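PDB 1BVP: bluetongue virus COAT protein VP7 from Bluetongue virus, which forms the homotrimeric capsomers of the viral core, 260 of which assemble on an inner scaffold of VP3. Local coordinates for the interface of chains A and B. Coordinates in Å, arbitrary orientation; residue numbers count along the deposited sequence, not the author numbering. Chains: chain A/B, Bluetongue virus COAT protein VP7.

Contact 1: the interface of chains A and B. Residues chain A 123, 185, 222, 248-249; chain B 126, 297-299.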
# COMPACT_ATOMS: atom_id res chain seq x y z
N ARG A 123 -1.60 8.71 -7.97
CA ARG A 123 -0.14 8.58 -8.17
C ARG A 123 0.09 7.28 -8.94
O ARG A 123 -0.29 6.21 -8.45
CB ARG A 123 0.61 8.34 -6.86
CG ARG A 123 1.19 9.52 -6.17
CD ARG A 123 1.94 9.02 -4.90
NE ARG A 123 2.51 10.07 -4.02
CZ ARG A 123 1.89 11.20 -3.66
NH1 ARG A 123 0.66 11.52 -4.09
NH2 ARG A 123 2.47 11.98 -2.78
N TYR A 185 5.27 16.03 -10.78
CA TYR A 185 6.02 16.59 -9.67
C TYR A 185 7.50 16.41 -9.94
O TYR A 185 8.04 15.30 -10.03
CB TYR A 185 5.57 16.01 -8.33
CG TYR A 185 4.10 16.30 -8.05
CD1 TYR A 185 3.09 15.48 -8.56
CD2 TYR A 185 3.73 17.43 -7.34
CE1 TYR A 185 1.75 15.79 -8.39
CE2 TYR A 185 2.38 17.75 -7.16
CZ TYR A 185 1.39 16.93 -7.69
OH TYR A 185 0.06 17.26 -7.53
N ILE A 222 10.29 20.22 -4.44
CA ILE A 222 9.25 19.67 -5.32
C ILE A 222 8.43 20.76 -5.97
O ILE A 222 7.96 21.69 -5.32
CB ILE A 222 8.30 18.70 -4.57
CG1 ILE A 222 9.09 17.49 -4.13
CG2 ILE A 222 7.23 18.18 -5.51
CD1 ILE A 222 8.35 16.63 -3.17
N VAL A 248 9.63 13.04 -9.76
CA VAL A 248 9.50 12.27 -8.54
C VAL A 248 8.25 11.37 -8.50
O VAL A 248 8.31 10.25 -7.99
CB VAL A 248 9.77 13.11 -7.28
CG1 VAL A 248 9.48 14.52 -7.53
CG2 VAL A 248 9.00 12.58 -6.12
N PHE A 249 7.15 11.84 -9.09
CA PHE A 249 5.92 11.07 -9.27
C PHE A 249 4.96 11.93 -10.03
O PHE A 249 5.11 13.15 -10.08
CB PHE A 249 5.29 10.57 -7.96
CG PHE A 249 4.74 11.66 -7.10
CD1 PHE A 249 5.53 12.28 -6.14
CD2 PHE A 249 3.42 12.07 -7.23
CE1 PHE A 249 5.02 13.30 -5.33
CE2 PHE A 249 2.90 13.09 -6.43
CZ PHE A 249 3.71 13.71 -5.48
N TYR B 126 10.15 8.84 -0.27
CA TYR B 126 11.11 9.28 -1.25
C TYR B 126 12.56 9.05 -0.92
O TYR B 126 12.89 8.57 0.17
CB TYR B 126 10.86 10.73 -1.55
CG TYR B 126 9.41 11.02 -1.78
CD1 TYR B 126 8.65 10.30 -2.74
CD2 TYR B 126 8.79 12.05 -1.06
CE1 TYR B 126 7.28 10.63 -2.97
CE2 TYR B 126 7.44 12.39 -1.26
CZ TYR B 126 6.69 11.69 -2.21
OH TYR B 126 5.38 12.12 -2.36
N PRO B 297 -3.22 15.54 -1.69
CA PRO B 297 -2.06 16.27 -1.16
C PRO B 297 -0.72 15.62 -1.58
O PRO B 297 -0.66 14.45 -1.94
CB PRO B 297 -2.29 16.22 0.35
CG PRO B 297 -3.13 14.99 0.55
CD PRO B 297 -4.07 14.99 -0.61
N ILE B 298 0.35 16.39 -1.58
CA ILE B 298 1.65 15.87 -1.96
C ILE B 298 2.20 15.15 -0.76
O ILE B 298 2.73 14.05 -0.87
CB ILE B 298 2.58 17.04 -2.36
CG1 ILE B 298 1.97 17.78 -3.53
CG2 ILE B 298 3.95 16.54 -2.76
CD1 ILE B 298 2.69 19.04 -3.84
N PHE B 299 2.07 15.76 0.40
CA PHE B 299 2.54 15.14 1.62
C PHE B 299 1.35 14.68 2.40
O PHE B 299 0.31 15.34 2.38
CB PHE B 299 3.35 16.12 2.45
CG PHE B 299 4.54 16.64 1.72
CD1 PHE B 299 5.68 15.84 1.58
CD2 PHE B 299 4.51 17.90 1.12
CE1 PHE B 299 6.76 16.28 0.84
CE2 PHE B 299 5.59 18.35 0.38
CZ PHE B 299 6.72 17.54 0.24
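A:Arg123 and B:Tyr126 meet tip to tip where the beta-rich part of one VP7 subunit receives two loop segments of its neighbour in the trimer. From CB the arginine side chain leaves with CG anti to the carbonyl carbon (chi1 -95°) and runs extended through CG and CD to NE. NE passes the phenol oxygen of B:Tyr126 without bonding it. CZ lies over the rim of the A:Phe249 ring, whose CE2 sits 3.5 Å above the centre of the guanidinium plane. NH1 passes beside the O of B:Pro297, 3.9 Å away and not bonded. NH2 does the bonding: it donates to B:Tyr126 OH at 2.9 Å, with the phenol oxygen tilted from the guanidinium plane, and to the backbone O of B:Ile298 at 2.8 Å, this acceptor lying in the plane but with a bent angle at the hydrogen (123°). One nitrogen thus ties together two separate segments of chain B.

Packing within chain A probably steadies the donor: the A:Phe249 ring has A:Arg123 on one face and A:Tyr185 on the other. Its CD1 and CE1 pack obliquely on the phenol of B:Tyr126, CE1 lying 3.9 Å from CZ, and its edge is turned to CG2 of B:Ile298. CG2 of A:Val248 lies over one face of the B:Tyr126 ring, toward its CD1-CE1 edge, and A:Ile222 meets B:Phe299 end to end. The other branch of B:Ile298 ends with CD1 3.6 Å from A:Tyr185 CE2.

Contact 2: the interface of chains A and B. Residues chain A 106-107, 109-110; chain B 16, 19, 318, 321-322.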
# COMPACT_ATOMS: atom_id res chain seq x y z
N ALA A 106 -22.83 -4.27 1.86
CA ALA A 106 -23.50 -3.23 1.10
C ALA A 106 -22.51 -2.14 0.79
O ALA A 106 -22.41 -1.67 -0.33
CB ALA A 106 -24.66 -2.65 1.92
N ASN A 107 -21.82 -1.69 1.81
CA ASN A 107 -20.83 -0.63 1.67
C ASN A 107 -19.66 -0.99 0.77
O ASN A 107 -19.16 -0.17 0.01
CB ASN A 107 -20.37 -0.18 3.04
CG ASN A 107 -21.37 0.75 3.71
OD1 ASN A 107 -21.28 1.97 3.59
ND2 ASN A 107 -22.35 0.18 4.37
N ILE A 109 -19.83 -3.13 -1.81
CA ILE A 109 -20.31 -3.09 -3.19
C ILE A 109 -20.51 -1.65 -3.66
O ILE A 109 -20.27 -1.33 -4.82
CB ILE A 109 -21.65 -3.85 -3.36
CG1 ILE A 109 -21.47 -5.31 -2.93
CG2 ILE A 109 -22.05 -3.87 -4.81
CD1 ILE A 109 -20.36 -6.06 -3.67
N ALA A 110 -20.95 -0.77 -2.78
CA ALA A 110 -21.15 0.63 -3.18
C ALA A 110 -19.80 1.22 -3.60
O ALA A 110 -19.71 2.04 -4.53
CB ALA A 110 -21.72 1.43 -2.03
N ALA B 16 -26.16 3.72 3.26
CA ALA B 16 -25.60 3.16 2.02
C ALA B 16 -26.13 1.77 1.78
O ALA B 16 -25.81 1.13 0.79
CB ALA B 16 -24.10 3.11 2.09
N GLN B 19 -30.00 0.23 -0.96
CA GLN B 19 -29.75 0.07 -2.38
C GLN B 19 -31.04 0.06 -3.18
O GLN B 19 -31.15 0.71 -4.21
CB GLN B 19 -28.90 -1.20 -2.65
CG GLN B 19 -27.47 -0.96 -3.26
CD GLN B 19 -26.29 -1.06 -2.24
OE1 GLN B 19 -26.13 -0.24 -1.34
NE2 GLN B 19 -25.45 -2.05 -2.43
N ASP B 318 -19.66 7.33 -0.81
CA ASP B 318 -20.35 6.06 -1.02
C ASP B 318 -21.86 6.24 -0.90
O ASP B 318 -22.62 5.70 -1.70
CB ASP B 318 -19.90 5.02 -0.02
CG ASP B 318 -18.48 4.59 -0.23
OD1 ASP B 318 -17.99 4.60 -1.39
OD2 ASP B 318 -17.89 4.17 0.77
N THR B 321 -23.14 7.78 -3.94
CA THR B 321 -23.22 6.78 -4.97
C THR B 321 -24.48 5.92 -4.88
O THR B 321 -25.06 5.62 -5.92
CB THR B 321 -21.90 5.96 -5.03
OG1 THR B 321 -20.97 6.68 -5.84
CG2 THR B 321 -22.08 4.57 -5.59
N VAL B 322 -24.90 5.49 -3.68
CA VAL B 322 -26.11 4.68 -3.59
C VAL B 322 -27.42 5.49 -3.64
O VAL B 322 -28.32 5.10 -4.35
CB VAL B 322 -26.09 3.60 -2.47
CG1 VAL B 322 -24.68 3.34 -2.02
CG2 VAL B 322 -26.96 3.95 -1.35
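The backbone O of A:Ala106 faces the side-chain amide of B:Gln19, whose NE2 is 3.7 Å away, too far for a hydrogen bond. No polar pair bonds across this patch, and the poorly ordered glutamine makes even that approach uncertain. The contact is instead one of small side chains, between helix 103-116 of chain A and, in chain B, helix 304-323 together with the segment around B:Ala16, within the helical part of the VP7 trimer.

A:Ala110 occupies the middle. Its methyl group faces helix 304-323 between B:Asp318 and B:Val322, and CG1 of B:Val322 comes to 3.5 Å from A:Ala110 CB. The valine presents this branch with CG1 beside its own backbone N. One turn earlier in the chain A helix, A:Asn107 turns its amide toward the methyl of B:Ala16: OD1 is 3.4 Å from B:Ala16 CB, while CG stands at 4.0 Å from that same CB. The alanines would allow a close approach of the two backbones.

B:Asp318, a turn before B:Val322, also buries surface here, although its carboxylate forms no bond to the chain A residues of this patch. At the far side, the methyl CG2 of B:Thr321 lies 3.6 Å from the backbone O of A:Ala110.

Contact 3: the interface of chains A and B. Residues chain A 97-98, 100-101; chain B 23-24, 26.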
# COMPACT_ATOMS: atom_id res chain seq x y z
N PRO A 97 -35.68 -10.73 -2.43
CA PRO A 97 -35.59 -9.63 -1.47
C PRO A 97 -35.66 -9.99 -0.01
O PRO A 97 -35.39 -9.16 0.84
CB PRO A 97 -36.73 -8.70 -1.89
CG PRO A 97 -37.69 -9.61 -2.54
CD PRO A 97 -36.83 -10.56 -3.33
N GLU A 98 -35.97 -11.23 0.29
CA GLU A 98 -36.06 -11.62 1.69
C GLU A 98 -34.73 -12.01 2.28
O GLU A 98 -34.64 -12.11 3.51
CB GLU A 98 -37.12 -12.70 1.92
CG GLU A 98 -38.58 -12.21 1.85
CD GLU A 98 -39.11 -12.06 0.42
OE1 GLU A 98 -38.87 -12.97 -0.43
OE2 GLU A 98 -39.81 -11.05 0.17
N PRO A 100 -31.42 -11.04 3.56
CA PRO A 100 -30.80 -9.75 3.89
C PRO A 100 -29.27 -9.72 3.62
O PRO A 100 -28.62 -10.76 3.50
CB PRO A 100 -31.14 -9.60 5.38
CG PRO A 100 -31.01 -11.03 5.87
CD PRO A 100 -31.55 -11.91 4.74
N PHE A 101 -28.73 -8.53 3.42
CA PHE A 101 -27.29 -8.37 3.23
C PHE A 101 -26.80 -7.45 4.36
O PHE A 101 -27.59 -6.68 4.93
CB PHE A 101 -26.94 -7.82 1.85
CG PHE A 101 -27.70 -6.58 1.46
CD1 PHE A 101 -27.30 -5.33 1.92
CD2 PHE A 101 -28.79 -6.66 0.61
CE1 PHE A 101 -28.00 -4.16 1.54
CE2 PHE A 101 -29.49 -5.52 0.22
CZ PHE A 101 -29.10 -4.26 0.69
N ILE B 23 -36.11 -4.35 -0.74
CA ILE B 23 -35.20 -5.22 0.01
C ILE B 23 -35.49 -5.26 1.50
O ILE B 23 -36.14 -4.38 2.03
CB ILE B 23 -33.72 -4.81 -0.25
CG1 ILE B 23 -33.49 -3.28 -0.15
CG2 ILE B 23 -33.38 -5.22 -1.67
CD1 ILE B 23 -33.32 -2.66 1.25
N VAL B 24 -35.06 -6.31 2.19
CA VAL B 24 -35.31 -6.35 3.62
C VAL B 24 -34.04 -6.04 4.40
O VAL B 24 -32.96 -6.64 4.18
CB VAL B 24 -35.95 -7.67 4.11
CG1 VAL B 24 -37.01 -8.14 3.13
CG2 VAL B 24 -34.90 -8.73 4.39
N GLU B 26 -31.38 -5.62 7.51
CA GLU B 26 -30.82 -6.38 8.61
C GLU B 26 -31.45 -5.56 9.80
O GLU B 26 -31.68 -4.35 9.69
CB GLU B 26 -29.31 -6.25 8.48
CG GLU B 26 -28.43 -6.76 9.59
CD GLU B 26 -26.95 -6.31 9.41
OE1 GLU B 26 -26.69 -5.18 8.91
OE2 GLU B 26 -26.04 -7.08 9.77
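Two loops of the orbivirus VP7 fold meet in this contact: residues 97-101 of chain A, which lead from helix 90-94 into helix 103-116, and residues 23-26 of chain B, which run up to helix 27-44. A:Pro97 and B:Val24 meet backbone to backbone. The amide N of B:Val24 donates to the carbonyl O of A:Pro97 at 3.2 Å, a weak bond with 131° at the hydrogen.

The side chain of B:Val24 enters between the carbonyls and the proline ring on the chain A side. Its CG1, set anti to the carbonyl carbon (chi1 -41°), packs against the backbone of A:Glu98, with CG1 3.9 Å from A:Glu98 CA. The second methyl, CG2, falls between the backbone N and the carbonyl carbon. From there it reaches the O of A:Glu98 at 3.5 Å and, roughly at a right angle to this, CB of A:Pro100 at 4.0 Å. That proline CB also packs against the backbone, 3.7 Å from the O of B:Val24.

B:Ile23 approaches A:Pro97 through its main chain, its carbonyl carbon C lying 4.0 Å from the proline O. Farther along the loops, the backbone O of A:Phe101 faces CB of B:Glu26 at 4.0 Å. The glutamate side chain is poorly ordered, and its carboxylate makes no bond to the chain A residues of this patch.

Contact 4: the interface of chains A and B. Residues chain A 137-140, 193-195, 199-200; chain B 137, 140.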
# COMPACT_ATOMS: atom_id res chain seq x y z
N GLN A 137 23.71 8.25 -21.33
CA GLN A 137 24.51 8.14 -20.10
C GLN A 137 24.31 9.35 -19.20
O GLN A 137 24.43 10.52 -19.62
CB GLN A 137 25.99 8.01 -20.36
CG GLN A 137 26.78 7.89 -19.07
CD GLN A 137 28.28 8.01 -19.25
OE1 GLN A 137 28.74 8.77 -20.07
NE2 GLN A 137 29.04 7.27 -18.47
N PRO A 138 23.95 9.08 -17.94
CA PRO A 138 23.73 10.19 -17.01
C PRO A 138 24.98 11.01 -16.74
O PRO A 138 26.07 10.47 -16.50
CB PRO A 138 23.23 9.49 -15.74
CG PRO A 138 23.73 8.06 -15.89
CD PRO A 138 23.57 7.79 -17.34
N GLY A 139 24.82 12.33 -16.79
CA GLY A 139 25.90 13.24 -16.49
C GLY A 139 26.99 13.41 -17.53
O GLY A 139 28.10 13.78 -17.18
N ARG A 140 26.70 13.04 -18.78
CA ARG A 140 27.64 13.20 -19.86
C ARG A 140 26.96 14.15 -20.84
O ARG A 140 25.79 14.00 -21.18
CB ARG A 140 28.02 11.89 -20.54
CG ARG A 140 28.55 12.09 -21.96
CD ARG A 140 29.16 10.84 -22.54
NE ARG A 140 30.26 10.40 -21.70
CZ ARG A 140 31.56 10.60 -21.94
NH1 ARG A 140 31.96 11.23 -23.04
NH2 ARG A 140 32.44 10.23 -21.03
N ASN A 193 29.30 18.02 -11.43
CA ASN A 193 30.49 17.48 -12.07
C ASN A 193 30.03 16.56 -13.17
O ASN A 193 29.41 15.54 -12.87
CB ASN A 193 31.30 16.65 -11.06
CG ASN A 193 32.72 16.36 -11.52
OD1 ASN A 193 33.18 15.21 -11.47
ND2 ASN A 193 33.46 17.40 -11.85
N PHE A 194 30.25 16.94 -14.42
CA PHE A 194 29.83 16.12 -15.56
C PHE A 194 30.96 15.86 -16.57
O PHE A 194 32.00 16.49 -16.53
CB PHE A 194 28.64 16.75 -16.28
CG PHE A 194 28.89 18.14 -16.80
CD1 PHE A 194 28.83 19.24 -15.95
CD2 PHE A 194 29.09 18.36 -18.17
CE1 PHE A 194 28.95 20.55 -16.46
CE2 PHE A 194 29.21 19.66 -18.69
CZ PHE A 194 29.14 20.75 -17.83
N ALA A 195 30.73 14.94 -17.48
CA ALA A 195 31.70 14.57 -18.49
C ALA A 195 31.45 15.32 -19.76
O ALA A 195 30.30 15.41 -20.22
CB ALA A 195 31.61 13.08 -18.77
N GLY A 199 35.53 13.52 -22.49
CA GLY A 199 35.79 12.64 -21.37
C GLY A 199 36.26 13.36 -20.15
O GLY A 199 36.24 12.80 -19.06
N ASN A 200 36.59 14.63 -20.30
CA ASN A 200 37.11 15.39 -19.17
C ASN A 200 35.98 16.02 -18.35
O ASN A 200 34.93 16.40 -18.90
CB ASN A 200 38.09 16.48 -19.68
CG ASN A 200 37.42 17.45 -20.64
OD1 ASN A 200 37.25 18.63 -20.32
ND2 ASN A 200 36.99 16.95 -21.82
N GLN B 137 27.95 13.41 -11.44
CA GLN B 137 27.84 12.26 -12.34
C GLN B 137 28.24 10.97 -11.65
O GLN B 137 29.32 10.86 -11.03
CB GLN B 137 28.69 12.39 -13.58
CG GLN B 137 28.54 11.18 -14.49
CD GLN B 137 29.55 11.14 -15.62
OE1 GLN B 137 30.69 11.52 -15.44
NE2 GLN B 137 29.14 10.65 -16.77
N ARG B 140 32.10 8.82 -11.59
CA ARG B 140 33.18 9.64 -12.10
C ARG B 140 33.86 10.21 -10.87
O ARG B 140 33.21 10.70 -9.95
CB ARG B 140 32.71 10.75 -13.04
CG ARG B 140 33.72 11.89 -13.14
CD ARG B 140 33.39 12.86 -14.24
NE ARG B 140 33.37 12.16 -15.52
CZ ARG B 140 34.35 12.17 -16.43
NH1 ARG B 140 35.46 12.86 -16.23
NH2 ARG B 140 34.22 11.40 -17.50
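Hydrogen bonds dominate where B:Gln137 and B:Arg140 dock on chain A, and their acceptors there are backbone carbonyls. B:Gln137 bonds at both ends: its backbone N donates to the O of A:Asn193 at 3.0 Å, and its side-chain amide NE2 to the O of A:Pro138 at 3.1 Å, with that oxygen in the amide plane. The side chain reaches A:Pro138 with CG anti to the backbone N (chi1 -180°) and an extended course beyond. B:Arg140 grips the O of A:Gly199 end-on, NH1 and NH2 each at 2.9 Å and both from the same face of the peptide plane.

Within chain B, B:Arg140 NE donates to B:Gln137 OE1 at 2.8 Å, nearly in line with the C=O bond, which fixes the two side chains against each other. A:Arg140 and A:Gln137 repeat this pairing.

Apolar packing is slight: CB of A:Ala195 lies 3.7 Å from B:Arg140 CZ, and CA of A:Gly139 meets B:Gln137 CG.

A:Arg140 NH2 lies 4.1 Å from B:Arg140 NH2, like charges expected to repel; the A:Gly199 carbonyl may offset this for B:Arg140. In the fold, A:Asn193 directly precedes strand 194-195, A:Gly199 lies in the loop between it and strand 201-203, and A:Pro138 follows strand 134-136.

The four contacts are spread along the length of one subunit interface of the VP7 trimer. Contacts 2 and 3, whose centres are about 14 Å apart, both involve the helical part of the protein: helix 103-116 of chain A carries contact 2, and the loop leading into it carries contact 3. Contact 1 joins the beta-rich part of chain A to a chain B segment leading toward helix 304-323, which serves contact 2. Contact 4, about 28 Å from contact 1, is beta-rich. Contacts 3 and 4 lie about 69 Å apart, at opposite ends; with helical and beta-rich residues both engaged, both parts probably contribute to holding the trimer.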